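Local coordinates for protein D-ribose pyranase (Bacillus subtilis, PDB 1OGD) that probably interconverts the beta-pyran and beta-furan forms of D-ribose in the cytoplasm and assembles as a decamer built from two pentamers, at residues S9-I14 / L38-S43; K23-D28 / K106-V111; L96-F101 / Y120-L125. All coordinates share one frame; numbering follows the deposited sequence.

Interaction 1: S9-I14 / L38-S43; sequences SHLAKI and LKIDLS
Residues 9-14 of helix 9-17 pack over strand 38-41 and run roughly antiparallel to it, at 145° between their N-to-C directions. The two axes come within 9.8 Å, and no hydrogen bond joins the segments. H10 faces I40 and I14 faces L38, one helical turn apart.

I40 is the centre of the contact. Its CG1 is anti to the carbonyl carbon and its chain is extended beyond that, so CD1 reaches the helix surface. There I40 CD1 meets CG1 of I14 tip to tip at 3.7 Å. It also touches CD2 of L11, whose chain crosses it obliquely, at 4.0 Å. The other branch, I40 CG2, rests on CB of H10 at 3.8 Å. At one end I14 and L38 slide past each other in opposite directions. Their methyls, I14 CD1 and L38 CD2, are pressed to 3.4 Å, tighter than usual van der Waals contact. At the other end L11 CD1 meets L42 CD1 more loosely.

At the end of the strand, D41 OD2 accepts from S43 N, which makes an Asx turn, and also from S43 OG. H10 NE2 is hydrogen-bonded to the backbone N of D41 of a second subunit, so the helix also serves the subunit interface. Strand 38-41 is an outermost strand of the sheet within the chain. Strand 110-113 lies beside it, and I112 of that strand touches L11 and L42 beneath helix 9-17.

Interaction 2: K23-D28 / K106-V111; sequences KIVIAD and KDAKAV. With RIP (beta-D-ribopyranose), chain G.
Strand 23-27 runs parallel to the chain entering strand 110-113, with V25 paired to V111 at 4.5 Å between their CA atoms. Two backbone hydrogen bonds hold the pair. K109 N gives a short, nearly straight bond to K23 O, 2.7 Å long and nearly along the C=O axis. V25 N donates to A110 O at 2.9 Å, in the carbonyl plane. A water extends the join by accepting from K23 N and donating to D107 O.

V25, A27 and V111 pack along one face of the sheet. V25 CG2, beside its own backbone N, presses on CB of A108 at 3.5 Å, closer than usual for two carbons. V25 CB meets V111 CG2, while V111 CG1, anti to its backbone N, touches CB of A27 at 4.0 Å. I24 and A110 point to the other face, where I14 of helix 9-17 touches both.

The lysines turn to other partners. K23 NZ bonds to T21 O, and K109 NZ forms a salt bridge with D35 of a fifth subunit.

At the C-terminal end of its segment, D28 grips the bound ribopyranose with both carboxylate oxygens. RIP O3 donates to D28 OD1 over a very short 2.5 Å, and RIP O2 donates to D28 OD2 at 2.7 Å. The carboxylate is set by a crowded first torsion (chi1 57°), with CG between the backbone N and the carbonyl carbon. D28 OD2 also accepts from G30 N, which helps to fix its position. Both sugar hydroxyls act as donors, which is consistent with D28 being ionised. The buried parallel pairing thus leads to a carboxylate, probably ionised, that holds two neighbouring hydroxyls of the substrate.

Interaction 3: L96-F101 / Y120-L125; sequences LSHEEF and YANCIL. With RIP (beta-D-ribopyranose), chain G.
The first turn of helix 98-104 meets the loop and strand start at 120-125, and together they form one wall of the ribose pocket of this RbsD/FucU-family protein. The helix begins with an N-cap: S97 OG accepts a weak bond from E100 N. S97 OG also donates to E100 OE2, using that oxygen's anti lone pair.

The aromatic contact is a T-shaped pair. The edge of the Y120 ring points to a face of the H98 ring, with centroids 5.0 Å apart and planes at 89°. Y120 CE2 sits above the imidazole, offset toward its rim, and Y120 CD2 lies 3.5 Å from H98 ND1. CG of H98 is anti to its backbone N (chi1 -174°), which sends the ring toward the loop. C4 of the sugar lies over the centre of the Y120 ring on one face.

The apolar contact is made by F101. It also has CG anti to the backbone N (chi1 -177°), so its ring reaches across to the strand. F101 CE1 meets CG1 of I124 at 3.8 Å, as the two side chains slide past each other in opposite directions. Across the ring from CE1, F101 CE2 packs on CB of N122 at 3.7 Å. I68 of strand 64-70 and V25 of strand 23-27 also touch I124.

Polar contacts with the sugar come from Y120 N and H98 NE2. Y120 N gives a weak, bent bond to RIP O3 at 2.7 Å. H20 of a fourth subunit, the probable proton donor, also bonds to the sugar, so the pocket is completed across subunits. At the imidazole edge, H98 NE2 and RIP O1 share a 2.8 Å hydrogen bond in which either could be the donor.

In the fold
All three interactions reach one mixed sheet. Interaction 2 is central: its centre lies about 10 Å from the centres of the other two, which are about 19 Å apart on opposite sides of the chain's centre. Backbone bonds join L38 and I40 of interaction 1 to V111 of interaction 2. On the other side, I24 and I26 pair with L125 and C123 of interaction 3, so strand 23-27 lies between strands 110-113 and 123-127. Along the chain, interaction 2 alternates with each of the others, while interaction 1 closes before interaction 3 opens. Interactions 2 and 3 share the ribose site; interaction 1 lies away from that site, and its helix and strand also contact other subunits.

Interaction 1: S9-I14 / L38-S43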
loop_
_atom_site.group_PDB
_atom_site.type_symbol
_atom_site.label_atom_id
_atom_site.label_comp_id
_atom_site.label_asym_id
_atom_site.label_seq_id
_atom_site.Cartn_x
_atom_site.Cartn_y
_atom_site.Cartn_z
ATOM N N SER A 9 -6.396 21.496 9.192
ATOM C CA SER A 9 -7.003 20.325 8.577
ATOM C C SER A 9 -6.513 19.017 9.185
ATOM O O SER A 9 -7.308 18.105 9.403
ATOM C CB SER A 9 -6.760 20.340 7.065
ATOM O OG SER A 9 -5.381 20.295 6.759
ATOM N N HIS A 10 -5.216 18.922 9.468
ATOM C CA HIS A 10 -4.669 17.703 10.065
ATOM C C HIS A 10 -5.267 17.467 11.449
ATOM O O HIS A 10 -5.666 16.350 11.782
ATOM C CB HIS A 10 -3.142 17.781 10.209
ATOM C CG HIS A 10 -2.422 18.123 8.942
ATOM N ND1 HIS A 10 -2.625 17.446 7.758
ATOM C CD2 HIS A 10 -1.483 19.064 8.681
ATOM C CE1 HIS A 10 -1.845 17.959 6.822
ATOM N NE2 HIS A 10 -1.142 18.941 7.357
ATOM N N LEU A 11 -5.312 18.520 12.262
ATOM C CA LEU A 11 -5.857 18.399 13.608
ATOM C C LEU A 11 -7.345 18.083 13.598
ATOM O O LEU A 11 -7.819 17.291 14.406
ATOM C CB LEU A 11 -5.608 19.683 14.408
ATOM C CG LEU A 11 -4.152 19.979 14.785
ATOM C CD1 LEU A 11 -4.089 21.234 15.649
ATOM C CD2 LEU A 11 -3.570 18.803 15.540
ATOM N N ALA A 12 -8.082 18.705 12.683
ATOM C CA ALA A 12 -9.520 18.476 12.589
ATOM C C ALA A 12 -9.805 16.982 12.411
ATOM O O ALA A 12 -10.730 16.438 13.014
ATOM C CB ALA A 12 -10.097 19.264 11.411
ATOM N N LYS A 13 -8.998 16.316 11.589
ATOM C CA LYS A 13 -9.197 14.888 11.344
ATOM C C LYS A 13 -8.967 14.064 12.600
ATOM O O LYS A 13 -9.662 13.076 12.829
ATOM C CB LYS A 13 -8.289 14.419 10.211
ATOM C CG LYS A 13 -8.589 15.119 8.895
ATOM C CD LYS A 13 -7.587 14.745 7.811
ATOM C CE LYS A 13 -7.923 15.449 6.520
ATOM N NZ LYS A 13 -6.880 15.239 5.492
ATOM N N ILE A 14 -7.998 14.476 13.414
ATOM C CA ILE A 14 -7.706 13.782 14.663
ATOM C C ILE A 14 -8.835 14.011 15.676
ATOM O O ILE A 14 -9.309 13.068 16.314
ATOM C CB ILE A 14 -6.365 14.269 15.295
ATOM C CG1 ILE A 14 -5.185 13.903 14.389
ATOM C CG2 ILE A 14 -6.162 13.625 16.666
ATOM C CD1 ILE A 14 -5.075 12.413 14.116
ATOM N N LEU A 38 1.132 8.974 15.014
ATOM C CA LEU A 38 1.055 10.052 14.040
ATOM C C LEU A 38 1.670 11.341 14.571
ATOM O O LEU A 38 1.395 11.765 15.696
ATOM C CB LEU A 38 -0.401 10.315 13.656
ATOM C CG LEU A 38 -0.634 11.486 12.698
ATOM C CD1 LEU A 38 -0.007 11.182 11.333
ATOM C CD2 LEU A 38 -2.138 11.733 12.556
ATOM N N LYS A 39 2.484 11.972 13.738
ATOM C CA LYS A 39 3.146 13.211 14.104
ATOM C C LYS A 39 2.683 14.367 13.224
ATOM O O LYS A 39 2.786 14.319 12.001
ATOM C CB LYS A 39 4.658 13.030 13.977
ATOM C CG LYS A 39 5.495 14.247 14.316
ATOM C CD LYS A 39 6.947 13.901 14.069
ATOM C CE LYS A 39 7.883 15.025 14.403
ATOM N NZ LYS A 39 9.271 14.573 14.140
ATOM N N ILE A 40 2.166 15.415 13.856
ATOM C CA ILE A 40 1.712 16.589 13.130
ATOM C C ILE A 40 2.593 17.733 13.612
ATOM O O ILE A 40 2.472 18.189 14.749
ATOM C CB ILE A 40 0.234 16.870 13.427
ATOM C CG1 ILE A 40 -0.607 15.655 13.020
ATOM C CG2 ILE A 40 -0.222 18.097 12.664
ATOM C CD1 ILE A 40 -2.083 15.740 13.403
ATOM N N ASP A 41 3.485 18.185 12.740
ATOM C CA ASP A 41 4.438 19.235 13.080
ATOM C C ASP A 41 3.966 20.621 12.637
ATOM O O ASP A 41 3.890 20.910 11.443
ATOM C CB ASP A 41 5.785 18.885 12.443
ATOM C CG ASP A 41 6.933 19.706 12.989
ATOM O OD1 ASP A 41 8.089 19.362 12.658
ATOM O OD2 ASP A 41 6.694 20.686 13.734
ATOM N N LEU A 42 3.656 21.474 13.612
ATOM C CA LEU A 42 3.179 22.826 13.337
ATOM C C LEU A 42 4.280 23.865 13.455
ATOM O O LEU A 42 4.068 25.033 13.127
ATOM C CB LEU A 42 2.051 23.201 14.311
ATOM C CG LEU A 42 0.797 22.319 14.347
ATOM C CD1 LEU A 42 -0.110 22.763 15.491
ATOM C CD2 LEU A 42 0.069 22.405 13.009
ATOM N N SER A 43 5.453 23.444 13.919
ATOM C CA SER A 43 6.565 24.365 14.104
ATOM C C SER A 43 6.973 25.101 12.837
ATOM O O SER A 43 6.906 24.561 11.728
ATOM C CB SER A 43 7.784 23.630 14.682
ATOM O OG SER A 43 8.354 22.747 13.731
#

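Interaction 2: K23-D28 / K106-V111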
loop_
_atom_site.group_PDB
_atom_site.type_symbol
_atom_site.label_atom_id
_atom_site.label_comp_id
_atom_site.label_asym_id
_atom_site.label_seq_id
_atom_site.Cartn_x
_atom_site.Cartn_y
_atom_site.Cartn_z
ATOM N N LYS A 23 -6.244 9.932 23.793
ATOM C CA LYS A 23 -5.244 10.929 24.150
ATOM C C LYS A 23 -4.465 11.501 22.976
ATOM O O LYS A 23 -4.199 10.809 21.989
ATOM C CB LYS A 23 -4.244 10.312 25.131
ATOM C CG LYS A 23 -4.879 9.665 26.351
ATOM C CD LYS A 23 -3.865 8.832 27.113
ATOM C CE LYS A 23 -4.487 8.152 28.327
ATOM N NZ LYS A 23 -5.662 7.292 27.979
ATOM N N ILE A 24 -4.121 12.780 23.083
ATOM C CA ILE A 24 -3.301 13.433 22.077
ATOM C C ILE A 24 -2.200 14.111 22.881
ATOM O O ILE A 24 -2.378 14.396 24.067
ATOM C CB ILE A 24 -4.063 14.491 21.236
ATOM C CG1 ILE A 24 -4.538 15.641 22.114
ATOM C CG2 ILE A 24 -5.229 13.839 20.505
ATOM C CD1 ILE A 24 -5.128 16.780 21.307
ATOM N N VAL A 25 -1.063 14.360 22.246
ATOM C CA VAL A 25 0.058 14.976 22.933
ATOM C C VAL A 25 0.454 16.295 22.287
ATOM O O VAL A 25 0.458 16.414 21.064
ATOM C CB VAL A 25 1.293 14.028 22.916
ATOM C CG1 VAL A 25 2.461 14.657 23.680
ATOM C CG2 VAL A 25 0.925 12.680 23.520
ATOM N N ILE A 26 0.753 17.294 23.114
ATOM C CA ILE A 26 1.224 18.582 22.619
ATOM C C ILE A 26 2.663 18.550 23.092
ATOM O O ILE A 26 2.924 18.366 24.280
ATOM C CB ILE A 26 0.490 19.769 23.265
ATOM C CG1 ILE A 26 -0.995 19.723 22.897
ATOM C CG2 ILE A 26 1.089 21.075 22.755
ATOM C CD1 ILE A 26 -1.849 20.731 23.650
ATOM N N ALA A 27 3.605 18.719 22.176
ATOM C CA ALA A 27 5.006 18.616 22.554
ATOM C C ALA A 27 5.882 19.786 22.181
ATOM O O ALA A 27 5.547 20.569 21.294
ATOM C CB ALA A 27 5.590 17.341 21.941
ATOM N N ASP A 28 7.014 19.900 22.874
ATOM C CA ASP A 28 7.979 20.936 22.550
ATOM C C ASP A 28 8.791 20.361 21.390
ATOM O O ASP A 28 8.560 19.217 20.982
ATOM C CB ASP A 28 8.865 21.286 23.763
ATOM C CG ASP A 28 9.621 20.088 24.336
ATOM O OD1 ASP A 28 9.659 19.981 25.582
ATOM O OD2 ASP A 28 10.189 19.277 23.569
ATOM N N LYS A 106 3.005 6.512 23.906
ATOM C CA LYS A 106 2.924 5.420 22.939
ATOM C C LYS A 106 1.460 5.082 22.643
ATOM O O LYS A 106 1.150 4.452 21.635
ATOM C CB LYS A 106 3.653 4.185 23.484
ATOM C CG LYS A 106 5.125 4.434 23.791
ATOM C CD LYS A 106 5.797 3.237 24.454
ATOM C CE LYS A 106 5.809 2.017 23.546
ATOM N NZ LYS A 106 6.494 0.870 24.203
ATOM N N ASP A 107 0.566 5.519 23.526
ATOM C CA ASP A 107 -0.866 5.268 23.373
ATOM C C ASP A 107 -1.621 6.435 22.752
ATOM O O ASP A 107 -2.813 6.329 22.470
ATOM C CB ASP A 107 -1.495 4.937 24.728
ATOM C CG ASP A 107 -1.117 3.562 25.220
ATOM O OD1 ASP A 107 -1.315 2.593 24.454
ATOM O OD2 ASP A 107 -0.629 3.443 26.364
ATOM N N ALA A 108 -0.926 7.546 22.540
ATOM C CA ALA A 108 -1.536 8.737 21.960
ATOM C C ALA A 108 -1.968 8.521 20.515
ATOM O O ALA A 108 -1.339 7.764 19.775
ATOM C CB ALA A 108 -0.560 9.898 22.032
ATOM N N LYS A 109 -3.042 9.199 20.115
ATOM C CA LYS A 109 -3.543 9.096 18.755
ATOM C C LYS A 109 -2.667 9.962 17.862
ATOM O O LYS A 109 -2.618 9.779 16.651
ATOM C CB LYS A 109 -4.996 9.584 18.677
ATOM C CG LYS A 109 -5.973 8.771 19.504
ATOM C CD LYS A 109 -6.043 7.335 19.011
ATOM C CE LYS A 109 -6.906 6.472 19.916
ATOM N NZ LYS A 109 -6.943 5.055 19.444
ATOM N N ALA A 110 -1.962 10.904 18.471
ATOM C CA ALA A 110 -1.100 11.796 17.713
ATOM C C ALA A 110 -0.265 12.663 18.636
ATOM O O ALA A 110 -0.603 12.862 19.811
ATOM C CB ALA A 110 -1.944 12.693 16.803
ATOM N N VAL A 111 0.833 13.170 18.091
ATOM C CA VAL A 111 1.715 14.058 18.821
ATOM C C VAL A 111 1.759 15.322 17.988
ATOM O O VAL A 111 2.022 15.274 16.787
ATOM C CB VAL A 111 3.145 13.482 18.959
ATOM C CG1 VAL A 111 4.065 14.515 19.613
ATOM C CG2 VAL A 111 3.114 12.211 19.796
HETATM C C1 RIP G . 12.783 15.857 25.474
HETATM C C2 RIP G . 11.835 17.022 25.605
HETATM C C3 RIP G . 11.816 17.502 27.048
HETATM C C4 RIP G . 13.194 17.830 27.609
HETATM C C5 RIP G . 14.071 16.597 27.427
HETATM O O1 RIP G . 12.278 14.705 26.117
HETATM O O2 RIP G . 12.281 18.038 24.732
HETATM O O3 RIP G . 10.956 18.604 27.184
HETATM O O4 RIP G . 13.789 18.908 26.911
HETATM O O5 RIP G . 14.084 16.122 26.063
HETATM O O HOH W 1 -5.435 7.257 22.961
#

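Interaction 3: L96-F101 / Y120-L125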
loop_
_atom_site.group_PDB
_atom_site.type_symbol
_atom_site.label_atom_id
_atom_site.label_comp_id
_atom_site.label_asym_id
_atom_site.label_seq_id
_atom_site.Cartn_x
_atom_site.Cartn_y
_atom_site.Cartn_z
ATOM N N LEU A 96 3.632 13.104 36.418
ATOM C CA LEU A 96 4.401 11.871 36.449
ATOM C C LEU A 96 5.834 12.226 36.111
ATOM O O LEU A 96 6.116 13.341 35.680
ATOM C CB LEU A 96 3.877 10.888 35.401
ATOM C CG LEU A 96 2.391 10.544 35.415
ATOM C CD1 LEU A 96 2.083 9.656 34.223
ATOM C CD2 LEU A 96 2.031 9.845 36.712
ATOM N N SER A 97 6.744 11.283 36.310
ATOM C CA SER A 97 8.135 11.530 35.974
ATOM C C SER A 97 8.163 11.599 34.452
ATOM O O SER A 97 7.285 11.047 33.789
ATOM C CB SER A 97 9.018 10.379 36.465
ATOM O OG SER A 97 8.670 9.161 35.829
ATOM N N HIS A 98 9.158 12.281 33.900
ATOM C CA HIS A 98 9.265 12.405 32.453
ATOM C C HIS A 98 9.342 11.038 31.777
ATOM O O HIS A 98 8.836 10.858 30.669
ATOM C CB HIS A 98 10.497 13.227 32.081
ATOM C CG HIS A 98 10.597 13.524 30.618
ATOM N ND1 HIS A 98 9.691 14.328 29.959
ATOM C CD2 HIS A 98 11.487 13.116 29.684
ATOM C CE1 HIS A 98 10.020 14.402 28.681
ATOM N NE2 HIS A 98 11.107 13.676 28.488
ATOM N N GLU A 99 9.970 10.075 32.443
ATOM C CA GLU A 99 10.103 8.732 31.887
ATOM C C GLU A 99 8.755 8.042 31.736
ATOM O O GLU A 99 8.473 7.444 30.698
ATOM C CB GLU A 99 11.030 7.879 32.755
ATOM C CG GLU A 99 12.478 8.333 32.732
ATOM C CD GLU A 99 13.031 8.425 31.320
ATOM O OE1 GLU A 99 13.000 7.404 30.596
ATOM O OE2 GLU A 99 13.497 9.519 30.931
ATOM N N GLU A 100 7.926 8.115 32.772
ATOM C CA GLU A 100 6.605 7.500 32.716
ATOM C C GLU A 100 5.786 8.225 31.653
ATOM O O GLU A 100 5.026 7.605 30.910
ATOM C CB GLU A 100 5.890 7.621 34.060
ATOM C CG GLU A 100 6.615 6.989 35.228
ATOM C CD GLU A 100 5.840 7.147 36.525
ATOM O OE1 GLU A 100 4.755 6.533 36.644
ATOM O OE2 GLU A 100 6.304 7.894 37.416
ATOM N N PHE A 101 5.952 9.543 31.595
ATOM C CA PHE A 101 5.248 10.376 30.629
ATOM C C PHE A 101 5.478 9.853 29.212
ATOM O O PHE A 101 4.524 9.622 28.464
ATOM C CB PHE A 101 5.748 11.821 30.724
ATOM C CG PHE A 101 5.037 12.776 29.804
ATOM C CD1 PHE A 101 3.802 13.312 30.155
ATOM C CD2 PHE A 101 5.600 13.135 28.585
ATOM C CE1 PHE A 101 3.141 14.192 29.304
ATOM C CE2 PHE A 101 4.948 14.013 27.730
ATOM C CZ PHE A 101 3.715 14.543 28.090
ATOM N N TYR A 120 10.646 20.480 29.137
ATOM C CA TYR A 120 9.427 19.782 29.531
ATOM C C TYR A 120 8.096 20.467 29.236
ATOM O O TYR A 120 7.132 20.327 29.994
ATOM C CB TYR A 120 9.510 19.418 31.013
ATOM C CG TYR A 120 10.815 18.742 31.376
ATOM C CD1 TYR A 120 11.933 19.493 31.742
ATOM C CD2 TYR A 120 10.945 17.353 31.303
ATOM C CE1 TYR A 120 13.152 18.874 32.025
ATOM C CE2 TYR A 120 12.155 16.727 31.581
ATOM C CZ TYR A 120 13.254 17.493 31.941
ATOM O OH TYR A 120 14.454 16.876 32.213
ATOM N N ALA A 121 8.040 21.204 28.135
ATOM C CA ALA A 121 6.807 21.863 27.745
ATOM C C ALA A 121 6.007 20.857 26.916
ATOM O O ALA A 121 5.861 21.022 25.707
ATOM C CB ALA A 121 7.106 23.105 26.918
ATOM N N ASN A 122 5.520 19.806 27.578
ATOM C CA ASN A 122 4.726 18.764 26.928
ATOM C C ASN A 122 3.557 18.370 27.820
ATOM O O ASN A 122 3.658 18.411 29.043
ATOM C CB ASN A 122 5.540 17.481 26.684
ATOM C CG ASN A 122 6.906 17.740 26.085
ATOM O OD1 ASN A 122 7.916 17.704 26.790
ATOM N ND2 ASN A 122 6.950 17.995 24.782
ATOM N N CYS A 123 2.447 17.977 27.213
ATOM C CA CYS A 123 1.311 17.519 27.997
ATOM C C CYS A 123 0.403 16.626 27.170
ATOM O O CYS A 123 0.348 16.732 25.946
ATOM C CB CYS A 123 0.507 18.696 28.559
ATOM S SG CYS A 123 -0.482 19.575 27.356
ATOM N N ILE A 124 -0.295 15.736 27.861
ATOM C CA ILE A 124 -1.231 14.825 27.231
ATOM C C ILE A 124 -2.636 15.266 27.618
ATOM O O ILE A 124 -2.926 15.473 28.802
ATOM C CB ILE A 124 -1.022 13.376 27.726
ATOM C CG1 ILE A 124 0.276 12.812 27.144
ATOM C CG2 ILE A 124 -2.217 12.510 27.343
ATOM C CD1 ILE A 124 0.649 11.444 27.699
ATOM N N LEU A 125 -3.499 15.436 26.623
ATOM C CA LEU A 125 -4.880 15.820 26.889
ATOM C C LEU A 125 -5.731 14.572 26.711
ATOM O O LEU A 125 -5.698 13.936 25.655
ATOM C CB LEU A 125 -5.349 16.902 25.913
ATOM C CG LEU A 125 -4.546 18.201 25.860
ATOM C CD1 LEU A 125 -5.192 19.153 24.865
ATOM C CD2 LEU A 125 -4.483 18.829 27.244
HETATM C C1 RIP G . 12.783 15.857 25.474
HETATM C C2 RIP G . 11.835 17.022 25.605
HETATM C C3 RIP G . 11.816 17.502 27.048
HETATM C C4 RIP G . 13.194 17.830 27.609
HETATM C C5 RIP G . 14.071 16.597 27.427
HETATM O O1 RIP G . 12.278 14.705 26.117
HETATM O O2 RIP G . 12.281 18.038 24.732
HETATM O O3 RIP G . 10.956 18.604 27.184
HETATM O O4 RIP G . 13.789 18.908 26.911
HETATM O O5 RIP G . 14.084 16.122 26.063
#